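Local coordinates for ferric vibriobactin ABC transporter, periplasmic ferric vibriobactin-binding protein (Vibrio cholerae, PDB 3R5T) that binds ferric vibriobactin in the periplasm and probably hands this iron-loaded siderophore to an ABC transporter for uptake, at residues A[165-170]-A[195-200]; A[47-52]-A[68-73]. One frame throughout, in Å; residues are numbered along the deposited sequence.

In the fold
Interaction 1 (165-170 with 195-200) and interaction 2 (47-52 with 68-73) belong to the two lobes of a periplasmic binding protein and lie on opposite sides of the chain's centre. Their centres are 30 Å apart and their nearest atoms about 12 Å, with no direct touch. What they share is vibriobactin: Ser169 OG of interaction 1 gives a hydrogen bond to VBN OAC, and Gln52 NE2 of interaction 2 gives one to VBN OAD. His171, Ala97 and Arg269 add further hydrogen bonds to the siderophore. The ferric ion is about 8 Å from the side chain of Thr51 and about 14 Å from that of Ile167.

Interaction 1 (A[165-170]-A[195-200]). With VBN ((4S,5R)-N-{3-[(2,3-dihydroxybenzoyl)amino]propyl}-2-(2,3-dihydroxyphenyl)-N-[3-({[(4S,5R)-2-(2,3-dihydroxyphenyl)-5-met hyl-4,5-dihydro-1,3-oxazol-4-yl]carbonyl}amino)propyl]-5-methyl-4,5-dihydro-1,3-oxazole-4-carboxamide), chain B.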
ATOM      1  N   ALA A 165      -4.528 -18.180  -4.385  1.00 16.92           N
ATOM      2  CA  ALA A 165      -5.407 -17.208  -3.740  1.00 18.16           C
ATOM      3  C   ALA A 165      -5.586 -15.985  -4.610  1.00 19.09           C
ATOM      4  O   ALA A 165      -4.681 -15.594  -5.340  1.00 18.85           O
ATOM      5  CB  ALA A 165      -4.842 -16.795  -2.384  1.00 22.39           C
ATOM      6  N   ASN A 166      -6.758 -15.357  -4.512  1.00 17.08           N
ATOM      7  CA  ASN A 166      -6.931 -14.021  -5.073  1.00 17.55           C
ATOM      8  C   ASN A 166      -7.095 -12.992  -3.955  1.00 17.38           C
ATOM      9  O   ASN A 166      -7.315 -13.350  -2.803  1.00 19.06           O
ATOM     10  CB  ASN A 166      -8.113 -13.946  -6.061  1.00 16.67           C
ATOM     11  CG  ASN A 166      -9.356 -14.596  -5.535  1.00 16.40           C
ATOM     12  OD1 ASN A 166      -9.795 -14.320  -4.416  1.00 20.91           O
ATOM     13  ND2 ASN A 166      -9.950 -15.479  -6.349  1.00 18.10           N
ATOM     14  N   ILE A 167      -6.938 -11.725  -4.304  1.00 15.71           N
ATOM     15  CA  ILE A 167      -7.092 -10.631  -3.362  1.00 15.88           C
ATOM     16  C   ILE A 167      -8.114  -9.680  -3.936  1.00 15.83           C
ATOM     17  O   ILE A 167      -7.951  -9.166  -5.047  1.00 16.25           O
ATOM     18  CB  ILE A 167      -5.762  -9.877  -3.139  1.00 15.16           C
ATOM     19  CG1 ILE A 167      -4.686 -10.852  -2.652  1.00 16.25           C
ATOM     20  CG2 ILE A 167      -5.963  -8.738  -2.141  1.00 18.00           C
ATOM     21  CD1 ILE A 167      -3.275 -10.243  -2.658  1.00 16.73           C
ATOM     22  N   VAL A 168      -9.181  -9.433  -3.184  1.00 15.92           N
ATOM     23  CA  VAL A 168     -10.326  -8.721  -3.718  1.00 14.07           C
ATOM     24  C   VAL A 168     -10.665  -7.496  -2.878  1.00 14.98           C
ATOM     25  O   VAL A 168     -10.615  -7.540  -1.651  1.00 15.36           O
ATOM     26  CB  VAL A 168     -11.567  -9.652  -3.728  1.00 12.71           C
ATOM     27  CG1 VAL A 168     -12.831  -8.900  -4.151  1.00 16.91           C
ATOM     28  CG2 VAL A 168     -11.331 -10.873  -4.617  1.00 15.84           C
ATOM     29  N   SER A 169     -11.022  -6.410  -3.556  1.00 15.89           N
ATOM     30  CA  SER A 169     -11.682  -5.260  -2.934  1.00 14.60           C
ATOM     31  C   SER A 169     -13.164  -5.354  -3.274  1.00 15.97           C
ATOM     32  O   SER A 169     -13.568  -5.156  -4.412  1.00 15.77           O
ATOM     33  CB  SER A 169     -11.084  -3.957  -3.455  1.00 13.62           C
ATOM     34  OG  SER A 169     -11.696  -2.841  -2.818  1.00 15.63           O
ATOM     35  N   TYR A 170     -13.967  -5.679  -2.269  1.00 16.53           N
ATOM     36  CA  TYR A 170     -15.378  -6.016  -2.477  1.00 14.88           C
ATOM     37  C   TYR A 170     -16.324  -4.908  -2.080  1.00 16.60           C
ATOM     38  O   TYR A 170     -16.213  -4.348  -0.988  1.00 17.38           O
ATOM     39  CB  TYR A 170     -15.707  -7.276  -1.680  1.00 16.02           C
ATOM     40  CG  TYR A 170     -17.139  -7.750  -1.765  1.00 15.19           C
ATOM     41  CD1 TYR A 170     -17.633  -8.348  -2.924  1.00 16.75           C
ATOM     42  CD2 TYR A 170     -17.989  -7.666  -0.662  1.00 18.79           C
ATOM     43  CE1 TYR A 170     -18.939  -8.825  -2.989  1.00 20.22           C
ATOM     44  CE2 TYR A 170     -19.306  -8.140  -0.722  1.00 18.04           C
ATOM     45  CZ  TYR A 170     -19.777  -8.701  -1.886  1.00 19.39           C
ATOM     46  OH  TYR A 170     -21.079  -9.174  -1.937  1.00 20.56           O
ATOM     47  N   VAL A 195       2.356 -17.547  -0.885  1.00 17.46           N
ATOM     48  CA  VAL A 195       1.061 -17.607  -1.543  1.00 17.09           C
ATOM     49  C   VAL A 195       1.248 -17.554  -3.052  1.00 18.24           C
ATOM     50  O   VAL A 195       2.084 -16.807  -3.547  1.00 20.93           O
ATOM     51  CB  VAL A 195       0.153 -16.416  -1.122  1.00 17.03           C
ATOM     52  CG1 VAL A 195      -1.193 -16.518  -1.820  1.00 17.10           C
ATOM     53  CG2 VAL A 195      -0.018 -16.409   0.392  1.00 19.94           C
ATOM     54  N   VAL A 196       0.467 -18.355  -3.770  1.00 19.68           N
ATOM     55  CA  VAL A 196       0.468 -18.326  -5.227  1.00 19.98           C
ATOM     56  C   VAL A 196      -0.775 -17.559  -5.663  1.00 21.04           C
ATOM     57  O   VAL A 196      -1.907 -17.941  -5.317  1.00 18.25           O
ATOM     58  CB  VAL A 196       0.472 -19.744  -5.817  1.00 20.23           C
ATOM     59  CG1 VAL A 196       0.441 -19.670  -7.326  1.00 22.82           C
ATOM     60  CG2 VAL A 196       1.693 -20.542  -5.314  1.00 21.91           C
ATOM     61  N   LEU A 197      -0.563 -16.504  -6.435  1.00 20.74           N
ATOM     62  CA  LEU A 197      -1.629 -15.540  -6.739  0.70 23.00           C
ATOM     63  C   LEU A 197      -2.332 -15.787  -8.063  1.00 23.29           C
ATOM     64  O   LEU A 197      -1.684 -16.068  -9.072  1.00 25.94           O
ATOM     65  CB  LEU A 197      -1.081 -14.107  -6.725  0.70 25.79           C
ATOM     66  CG  LEU A 197      -0.895 -13.439  -5.359  0.70 25.07           C
ATOM     67  CD1 LEU A 197      -2.223 -13.352  -4.621  0.70 24.91           C
ATOM     68  CD2 LEU A 197       0.135 -14.193  -4.531  0.70 25.79           C
ATOM     69  N   GLU A 198      -3.662 -15.684  -8.049  1.00 19.27           N
ATOM     70  CA  GLU A 198      -4.440 -15.661  -9.284  1.00 21.34           C
ATOM     71  C   GLU A 198      -4.454 -14.227  -9.820  1.00 20.52           C
ATOM     72  O   GLU A 198      -4.654 -13.264  -9.060  1.00 23.82           O
ATOM     73  CB  GLU A 198      -5.868 -16.148  -9.049  1.00 24.00           C
ATOM     74  CG  GLU A 198      -6.820 -15.866 -10.218  1.00 25.65           C
ATOM     75  CD  GLU A 198      -8.242 -16.345  -9.939  1.00 26.63           C
ATOM     76  OE1 GLU A 198      -8.597 -16.480  -8.757  1.00 24.56           O
ATOM     77  OE2 GLU A 198      -8.982 -16.618 -10.899  1.00 27.65           O
ATOM     78  N   GLU A 199      -4.237 -14.089 -11.120  1.00 22.99           N
ATOM     79  CA  GLU A 199      -4.316 -12.792 -11.787  0.61 21.44           C
ATOM     80  C   GLU A 199      -5.686 -12.656 -12.442  1.00 20.75           C
ATOM     81  O   GLU A 199      -6.163 -13.585 -13.087  1.00 20.13           O
ATOM     82  CB  GLU A 199      -3.215 -12.655 -12.848  0.61 22.66           C
ATOM     83  CG  GLU A 199      -3.245 -11.365 -13.690  0.61 21.59           C
ATOM     84  CD  GLU A 199      -2.523 -10.181 -13.032  0.61 24.78           C
ATOM     85  OE1 GLU A 199      -2.335  -9.142 -13.694  0.61 24.48           O
ATOM     86  OE2 GLU A 199      -2.143 -10.282 -11.858  0.61 22.46           O
ATOM     87  N   PRO A 200      -6.337 -11.496 -12.259  1.00 18.90           N
ATOM     88  CA  PRO A 200      -7.617 -11.280 -12.946  1.00 20.76           C
ATOM     89  C   PRO A 200      -7.381 -11.127 -14.448  1.00 23.12           C
ATOM     90  O   PRO A 200      -6.346 -10.599 -14.854  1.00 22.93           O
ATOM     91  CB  PRO A 200      -8.122  -9.953 -12.356  1.00 19.37           C
ATOM     92  CG  PRO A 200      -6.877  -9.246 -11.903  1.00 16.82           C
ATOM     93  CD  PRO A 200      -5.887 -10.313 -11.508  1.00 17.93           C
TER
HETATM   94  C   VBN B   1     -12.553   4.789  -4.559  1.00 20.18           C
HETATM   95  N   VBN B   1     -10.274   5.852  -4.872  1.00 17.13           N
HETATM   96  O   VBN B   1     -12.556   4.323  -5.650  1.00 19.18           O
HETATM   97  CA  VBN B   1     -11.534   5.843  -4.148  1.00 19.99           C
HETATM   98  CB  VBN B   1     -12.021   7.326  -4.364  1.00 21.71           C
HETATM   99  CAB VBN B   1      -9.581   4.452   3.518  1.00 20.62           C
HETATM  100  OAC VBN B   1     -12.236  -0.725  -4.347  1.00 20.17           O
HETATM  101  OAD VBN B   1     -12.145   6.551   0.355  1.00 19.30           O
HETATM  102  OAF VBN B   1      -7.369   2.814  -4.492  1.00 15.06           O
HETATM  103  OAG VBN B   1      -6.634   5.050  -8.551  1.00 16.45           O
HETATM  104  OAH VBN B   1      -7.038   5.818  -4.155  1.00 14.35           O
HETATM  105  OAI VBN B   1     -10.028   2.850  -4.377  1.00 16.62           O
HETATM  106  OAJ VBN B   1      -8.371   4.857  -6.466  1.00 13.91           O
HETATM  107  OAK VBN B   1      -8.934   5.008  -2.388  1.00 14.83           O
HETATM  108  CAL VBN B   1      -8.062  -0.858  -4.660  1.00 16.82           C
HETATM  109  CAM VBN B   1      -8.641   8.170  -8.898  1.00 20.99           C
HETATM  110  CAN VBN B   1      -5.736   7.239  -0.977  1.00 14.64           C
HETATM  111  CAO VBN B   1      -7.326   0.374  -4.632  1.00 15.82           C
HETATM  112  CAP VBN B   1      -7.654   7.175  -9.150  1.00 18.90           C
HETATM  113  CAQ VBN B   1      -5.793   6.887  -2.365  1.00 13.51           C
HETATM  114  CAR VBN B   1      -9.504  -0.851  -4.603  1.00 18.33           C
HETATM  115  CAS VBN B   1      -9.542   8.031  -7.832  1.00 19.79           C
HETATM  116  CAT VBN B   1      -6.776   6.860  -0.091  1.00 15.99           C
HETATM  117  CAU VBN B   1     -14.702   2.222  -3.960  1.00 20.51           C
HETATM  118  CAV VBN B   1     -14.700   4.519  -1.329  1.00 19.77           C
HETATM  119  CAW VBN B   1     -13.857   1.478  -5.007  1.00 18.84           C
HETATM  120  CAX VBN B   1     -14.553   4.989   0.137  1.00 20.46           C
HETATM  121  CAY VBN B   1     -14.788   3.739  -4.136  1.00 18.93           C
HETATM  122  CAZ VBN B   1     -13.689   5.137  -2.310  1.00 18.41           C
HETATM  123  NBB VBN B   1     -12.407   1.517  -4.829  1.00 15.34           N
HETATM  124  NBC VBN B   1     -13.287   4.532   0.705  1.00 20.29           N
HETATM  125  NBD VBN B   1      -9.826   4.669   0.048  1.00 18.28           N
HETATM  126  OBF VBN B   1      -8.848   6.028   1.688  1.00 16.84           O
HETATM  127  CBG VBN B   1     -11.685   0.306  -4.514  1.00 19.44           C
HETATM  128  CBH VBN B   1     -12.118   5.416   0.735  1.00 19.50           C
HETATM  129  CBJ VBN B   1     -10.517   6.691  -6.016  1.00 18.37           C
HETATM  130  CBK VBN B   1      -8.034   1.608  -4.545  1.00 15.62           C
HETATM  131  CBL VBN B   1      -7.579   6.034  -8.330  1.00 16.86           C
HETATM  132  CBM VBN B   1      -6.892   6.162  -2.822  1.00 13.84           C
HETATM  133  CBN VBN B   1      -9.397   1.621  -4.497  1.00 16.50           C
HETATM  134  CBO VBN B   1      -8.443   5.914  -7.320  1.00 15.74           C
HETATM  135  CBP VBN B   1      -7.893   5.800  -1.961  1.00 14.65           C
HETATM  136  CBQ VBN B   1     -10.161   0.334  -4.524  1.00 18.60           C
HETATM  137  CBR VBN B   1      -9.445   6.956  -7.043  1.00 17.09           C
HETATM  138  CBS VBN B   1      -7.822   6.142  -0.538  1.00 15.58           C
HETATM  139  CBU VBN B   1      -9.994   5.364   2.376  1.00 18.19           C
HETATM  140  CBW VBN B   1      -9.010   5.810   0.320  1.00 17.56           C
HETATM  141  CBX VBN B   1     -10.811   4.744   1.136  1.00 18.78           C
HETATM  142  NBY VBN B   1     -13.648   4.513  -3.636  1.00 20.43           N
HETATM  143  OG1 VBN B   1     -11.461   7.691  -5.700  1.00 21.39           O
HETATM  144  CG2 VBN B   1     -11.858   8.313  -3.219  1.00 23.10           C
HETATM  145  O   HOH W   1      -5.644 -11.428  -7.060  1.00 17.55           O
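Asn166 and Glu198 lie side by side and point the same way, their amide and carboxylate planes turned 29° apart. ND2 of Asn166 gives OE1 of Glu198 a nearly straight hydrogen bond of 2.9 Å, with the acceptor close to the amide plane. The extended chain of Glu198, its CG anti to the backbone N (chi1 167°), carries the carboxylate alongside that amide. OE1 also accepts from the backbone N of Ala227, OE2 accepts from that of Gln226, and Asn166 OD1 bonds Thr230 OG1; the carboxylate is thus held by N-H groups on both oxygens, which would favour its charged form. Ala165, at the start of strand 165-169, makes a single beta bridge with Leu197 in the loop after helix 185-192: its N donates to Val196 O at 2.8 Å, and its O accepts from Glu198 N at 2.9 Å. The strand is central in the mixed five-stranded sheet of one lobe, and the loop is bridged to its first residue. Away from the polar pair, Leu197 in one of its two conformers meets Ile167 at a slant through the CD1 methyls, 3.8 Å apart, while Ala165 CB touches Val195 CG1 at 3.7 Å. A water takes the N-H of Ile167 and donates to Glu198 O, continuing the link beyond the bridge. Toward the strand's other end Ser169 OG, anti to its backbone N, donates to VBN OAC at 2.7 Å.

Interaction 2 (A[47-52]-A[68-73]); sequences SAATTQ and VKKLWP. With VBN ((4S,5R)-N-{3-[(2,3-dihydroxybenzoyl)amino]propyl}-2-(2,3-dihydroxyphenyl)-N-[3-({[(4S,5R)-2-(2,3-dihydroxyphenyl)-5-met hyl-4,5-dihydro-1,3-oxazol-4-yl]carbonyl}amino)propyl]-5-methyl-4,5-dihydro-1,3-oxazole-4-carboxamide), chain B.
Ser47 uses both of its backbone polar groups on the neighbouring strand: its N donates to Lys69 O at 2.9 Å, and its O accepts from Leu71 N at 2.8 Å. Ala49 N then donates to Trp72 O at 2.9 Å. Ser47 pairs with Lys70 but Ala49 with Pro73, so the parallel register slips by one residue in a beta bulge. Ser47 OG donates to Ala48 O on a lone pair at 2.7 Å and is also hydrogen-bonded to Thr34 OG1. At the bulge the methyl of Ala48 sits over one face of the Trp72 indole, 3.7 Å from the centroid of the five-membered ring, a CH-pi contact nearest to NE1. Trp72 CB points away from strand 44-49, but with CG between the backbone N and carbonyl carbon (chi1 59°) the indole folds back over that methyl. Past the strand, Gln52 NE2 gives VBN OAD a nearly straight hydrogen bond of 2.9 Å, while Thr50 CG2 approaches VBN OBF at 3.6 Å; Thr50 OG1 is hydrogen-bonded to Thr54 OG1. Lys69 NZ finds its partner outside the pair, in a salt bridge with Glu85. The two strands and helix 60-65 form a beta-alpha-beta unit at one edge of the parallel five-stranded sheet, with 69-73 outermost, strand 26-28 beyond 44-49, and helix 79-85 against Trp72.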
ATOM      1  N   SER A  47       1.675  15.735   6.478  1.00 17.13           N
ATOM      2  CA  SER A  47       1.107  14.866   5.456  1.00 16.01           C
ATOM      3  C   SER A  47      -0.347  15.196   5.198  1.00 16.84           C
ATOM      4  O   SER A  47      -1.122  15.397   6.137  1.00 16.74           O
ATOM      5  CB  SER A  47       1.217  13.396   5.878  1.00 14.37           C
ATOM      6  OG  SER A  47       0.534  12.557   4.965  1.00 14.77           O
ATOM      7  N   ALA A  48      -0.712  15.231   3.919  1.00 18.27           N
ATOM      8  CA  ALA A  48      -2.121  15.222   3.552  1.00 17.78           C
ATOM      9  C   ALA A  48      -2.782  13.917   3.996  1.00 14.54           C
ATOM     10  O   ALA A  48      -2.112  12.948   4.380  1.00 14.74           O
ATOM     11  CB  ALA A  48      -2.296  15.453   2.038  1.00 15.82           C
ATOM     12  N   ALA A  49      -4.110  13.892   3.949  1.00 16.48           N
ATOM     13  CA  ALA A  49      -4.882  12.786   4.501  1.00 15.76           C
ATOM     14  C   ALA A  49      -5.763  12.106   3.451  1.00 14.94           C
ATOM     15  O   ALA A  49      -5.776  12.490   2.273  1.00 14.96           O
ATOM     16  CB  ALA A  49      -5.754  13.288   5.679  1.00 17.95           C
ATOM     17  N   THR A  50      -6.515  11.098   3.866  1.00 17.46           N
ATOM     18  CA  THR A  50      -7.548  10.531   2.976  1.00 18.56           C
ATOM     19  C   THR A  50      -8.621  11.578   2.642  1.00 18.89           C
ATOM     20  O   THR A  50      -8.605  12.669   3.197  1.00 18.13           O
ATOM     21  CB  THR A  50      -8.249   9.354   3.643  1.00 17.34           C
ATOM     22  OG1 THR A  50      -8.939   9.842   4.805  1.00 19.40           O
ATOM     23  CG2 THR A  50      -7.234   8.286   4.051  1.00 14.96           C
ATOM     24  N   THR A  51      -9.550  11.248   1.741  1.00 20.99           N
ATOM     25  CA  THR A  51     -10.639  12.180   1.413  1.00 23.28           C
ATOM     26  C   THR A  51     -11.491  12.454   2.655  1.00 21.74           C
ATOM     27  O   THR A  51     -12.138  13.508   2.762  1.00 22.18           O
ATOM     28  CB  THR A  51     -11.545  11.653   0.274  1.00 30.82           C
ATOM     29  OG1 THR A  51     -12.190  10.449   0.694  1.00 33.81           O
ATOM     30  CG2 THR A  51     -10.746  11.375  -0.982  1.00 29.37           C
ATOM     31  N   GLN A  52     -11.474  11.506   3.591  1.00 24.11           N
ATOM     32  CA  GLN A  52     -12.199  11.616   4.859  1.00 24.88           C
ATOM     33  C   GLN A  52     -11.392  12.270   5.995  1.00 22.74           C
ATOM     34  O   GLN A  52     -11.766  12.195   7.164  1.00 23.53           O
ATOM     35  CB  GLN A  52     -12.700  10.236   5.299  1.00 27.80           C
ATOM     36  CG  GLN A  52     -13.584   9.523   4.267  1.00 27.34           C
ATOM     37  CD  GLN A  52     -12.784   8.739   3.240  1.00 23.81           C
ATOM     38  OE1 GLN A  52     -11.608   8.409   3.456  1.00 23.47           O
ATOM     39  NE2 GLN A  52     -13.418   8.434   2.108  1.00 23.23           N
ATOM     40  N   VAL A  68       3.841  14.608  13.088  1.00 19.27           N
ATOM     41  CA  VAL A  68       3.549  14.816  11.675  1.00 19.26           C
ATOM     42  C   VAL A  68       2.224  15.566  11.581  1.00 20.20           C
ATOM     43  O   VAL A  68       1.183  15.020  11.939  1.00 21.84           O
ATOM     44  CB  VAL A  68       3.432  13.478  10.913  1.00 17.22           C
ATOM     45  CG1 VAL A  68       3.046  13.716   9.446  1.00 16.65           C
ATOM     46  CG2 VAL A  68       4.725  12.688  11.014  1.00 18.06           C
ATOM     47  N   LYS A  69       2.258  16.810  11.109  1.00 18.36           N
ATOM     48  CA  LYS A  69       1.053  17.624  11.033  1.00 18.25           C
ATOM     49  C   LYS A  69       0.090  17.099   9.978  1.00 17.84           C
ATOM     50  O   LYS A  69       0.504  16.813   8.853  1.00 19.89           O
ATOM     51  CB  LYS A  69       1.437  19.075  10.727  1.00 21.69           C
ATOM     52  CG  LYS A  69       0.283  20.054  10.741  1.00 26.29           C
ATOM     53  CD  LYS A  69       0.813  21.479  10.709  1.00 31.97           C
ATOM     54  CE  LYS A  69       1.837  21.700  11.826  1.00 36.95           C
ATOM     55  NZ  LYS A  69       2.455  23.068  11.843  1.00 39.75           N
ATOM     56  N   LYS A  70      -1.189  16.944  10.332  1.00 17.43           N
ATOM     57  CA  LYS A  70      -2.177  16.516   9.345  0.69 19.23           C
ATOM     58  C   LYS A  70      -2.635  17.713   8.527  1.00 19.19           C
ATOM     59  O   LYS A  70      -3.118  18.717   9.068  1.00 20.33           O
ATOM     60  CB  LYS A  70      -3.379  15.814   9.990  0.69 22.04           C
ATOM     61  CG  LYS A  70      -4.325  15.202   8.957  0.69 23.81           C
ATOM     62  CD  LYS A  70      -5.158  14.054   9.529  0.69 28.73           C
ATOM     63  CE  LYS A  70      -5.955  14.495  10.734  0.69 31.05           C
ATOM     64  NZ  LYS A  70      -6.918  13.450  11.194  0.69 30.83           N
ATOM     65  N   LEU A  71      -2.462  17.604   7.216  1.00 19.20           N
ATOM     66  CA  LEU A  71      -2.830  18.673   6.301  1.00 19.44           C
ATOM     67  C   LEU A  71      -4.216  18.416   5.716  1.00 20.10           C
ATOM     68  O   LEU A  71      -5.105  17.934   6.418  1.00 21.41           O
ATOM     69  CB  LEU A  71      -1.779  18.790   5.194  1.00 20.79           C
ATOM     70  CG  LEU A  71      -0.351  18.985   5.727  1.00 23.58           C
ATOM     71  CD1 LEU A  71       0.648  18.876   4.588  1.00 25.57           C
ATOM     72  CD2 LEU A  71      -0.212  20.316   6.484  1.00 24.72           C
ATOM     73  N   TRP A  72      -4.396  18.750   4.440  1.00 19.91           N
ATOM     74  CA  TRP A  72      -5.711  18.708   3.792  1.00 19.52           C
ATOM     75  C   TRP A  72      -6.145  17.286   3.456  1.00 18.17           C
ATOM     76  O   TRP A  72      -5.297  16.404   3.311  1.00 18.36           O
ATOM     77  CB  TRP A  72      -5.663  19.548   2.503  1.00 17.50           C
ATOM     78  CG  TRP A  72      -4.607  19.049   1.536  1.00 20.46           C
ATOM     79  CD1 TRP A  72      -4.756  18.062   0.598  1.00 22.68           C
ATOM     80  CD2 TRP A  72      -3.246  19.500   1.428  1.00 19.33           C
ATOM     81  NE1 TRP A  72      -3.571  17.866  -0.079  1.00 22.36           N
ATOM     82  CE2 TRP A  72      -2.629  18.730   0.410  1.00 19.35           C
ATOM     83  CE3 TRP A  72      -2.481  20.455   2.108  1.00 20.70           C
ATOM     84  CZ2 TRP A  72      -1.301  18.914   0.035  1.00 19.84           C
ATOM     85  CZ3 TRP A  72      -1.148  20.625   1.735  1.00 22.35           C
ATOM     86  CH2 TRP A  72      -0.578  19.855   0.709  1.00 20.48           C
ATOM     87  N   PRO A  73      -7.453  17.069   3.306  1.00 20.19           N
ATOM     88  CA  PRO A  73      -7.926  15.784   2.792  1.00 20.36           C
ATOM     89  C   PRO A  73      -7.639  15.754   1.310  1.00 19.78           C
ATOM     90  O   PRO A  73      -7.703  16.784   0.646  1.00 22.19           O
ATOM     91  CB  PRO A  73      -9.449  15.817   3.028  1.00 20.04           C
ATOM     92  CG  PRO A  73      -9.781  17.183   3.445  1.00 20.94           C
ATOM     93  CD  PRO A  73      -8.551  18.030   3.518  1.00 19.71           C
TER
HETATM   94  C   VBN B   1     -12.553   4.789  -4.559  1.00 20.18           C
HETATM   95  N   VBN B   1     -10.274   5.852  -4.872  1.00 17.13           N
HETATM   96  O   VBN B   1     -12.556   4.323  -5.650  1.00 19.18           O
HETATM   97  CA  VBN B   1     -11.534   5.843  -4.148  1.00 19.99           C
HETATM   98  CB  VBN B   1     -12.021   7.326  -4.364  1.00 21.71           C
HETATM   99  CAB VBN B   1      -9.581   4.452   3.518  1.00 20.62           C
HETATM  100  OAC VBN B   1     -12.236  -0.725  -4.347  1.00 20.17           O
HETATM  101  OAD VBN B   1     -12.145   6.551   0.355  1.00 19.30           O
HETATM  102  OAF VBN B   1      -7.369   2.814  -4.492  1.00 15.06           O
HETATM  103  OAG VBN B   1      -6.634   5.050  -8.551  1.00 16.45           O
HETATM  104  OAH VBN B   1      -7.038   5.818  -4.155  1.00 14.35           O
HETATM  105  OAI VBN B   1     -10.028   2.850  -4.377  1.00 16.62           O
HETATM  106  OAJ VBN B   1      -8.371   4.857  -6.466  1.00 13.91           O
HETATM  107  OAK VBN B   1      -8.934   5.008  -2.388  1.00 14.83           O
HETATM  108  CAL VBN B   1      -8.062  -0.858  -4.660  1.00 16.82           C
HETATM  109  CAM VBN B   1      -8.641   8.170  -8.898  1.00 20.99           C
HETATM  110  CAN VBN B   1      -5.736   7.239  -0.977  1.00 14.64           C
HETATM  111  CAO VBN B   1      -7.326   0.374  -4.632  1.00 15.82           C
HETATM  112  CAP VBN B   1      -7.654   7.175  -9.150  1.00 18.90           C
HETATM  113  CAQ VBN B   1      -5.793   6.887  -2.365  1.00 13.51           C
HETATM  114  CAR VBN B   1      -9.504  -0.851  -4.603  1.00 18.33           C
HETATM  115  CAS VBN B   1      -9.542   8.031  -7.832  1.00 19.79           C
HETATM  116  CAT VBN B   1      -6.776   6.860  -0.091  1.00 15.99           C
HETATM  117  CAU VBN B   1     -14.702   2.222  -3.960  1.00 20.51           C
HETATM  118  CAV VBN B   1     -14.700   4.519  -1.329  1.00 19.77           C
HETATM  119  CAW VBN B   1     -13.857   1.478  -5.007  1.00 18.84           C
HETATM  120  CAX VBN B   1     -14.553   4.989   0.137  1.00 20.46           C
HETATM  121  CAY VBN B   1     -14.788   3.739  -4.136  1.00 18.93           C
HETATM  122  CAZ VBN B   1     -13.689   5.137  -2.310  1.00 18.41           C
HETATM  123  NBB VBN B   1     -12.407   1.517  -4.829  1.00 15.34           N
HETATM  124  NBC VBN B   1     -13.287   4.532   0.705  1.00 20.29           N
HETATM  125  NBD VBN B   1      -9.826   4.669   0.048  1.00 18.28           N
HETATM  126  OBF VBN B   1      -8.848   6.028   1.688  1.00 16.84           O
HETATM  127  CBG VBN B   1     -11.685   0.306  -4.514  1.00 19.44           C
HETATM  128  CBH VBN B   1     -12.118   5.416   0.735  1.00 19.50           C
HETATM  129  CBJ VBN B   1     -10.517   6.691  -6.016  1.00 18.37           C
HETATM  130  CBK VBN B   1      -8.034   1.608  -4.545  1.00 15.62           C
HETATM  131  CBL VBN B   1      -7.579   6.034  -8.330  1.00 16.86           C
HETATM  132  CBM VBN B   1      -6.892   6.162  -2.822  1.00 13.84           C
HETATM  133  CBN VBN B   1      -9.397   1.621  -4.497  1.00 16.50           C
HETATM  134  CBO VBN B   1      -8.443   5.914  -7.320  1.00 15.74           C
HETATM  135  CBP VBN B   1      -7.893   5.800  -1.961  1.00 14.65           C
HETATM  136  CBQ VBN B   1     -10.161   0.334  -4.524  1.00 18.60           C
HETATM  137  CBR VBN B   1      -9.445   6.956  -7.043  1.00 17.09           C
HETATM  138  CBS VBN B   1      -7.822   6.142  -0.538  1.00 15.58           C
HETATM  139  CBU VBN B   1      -9.994   5.364   2.376  1.00 18.19           C
HETATM  140  CBW VBN B   1      -9.010   5.810   0.320  1.00 17.56           C
HETATM  141  CBX VBN B   1     -10.811   4.744   1.136  1.00 18.78           C
HETATM  142  NBY VBN B   1     -13.648   4.513  -3.636  1.00 20.43           N
HETATM  143  OG1 VBN B   1     -11.461   7.691  -5.700  1.00 21.39           O
HETATM  144  CG2 VBN B   1     -11.858   8.313  -3.219  1.00 23.10           C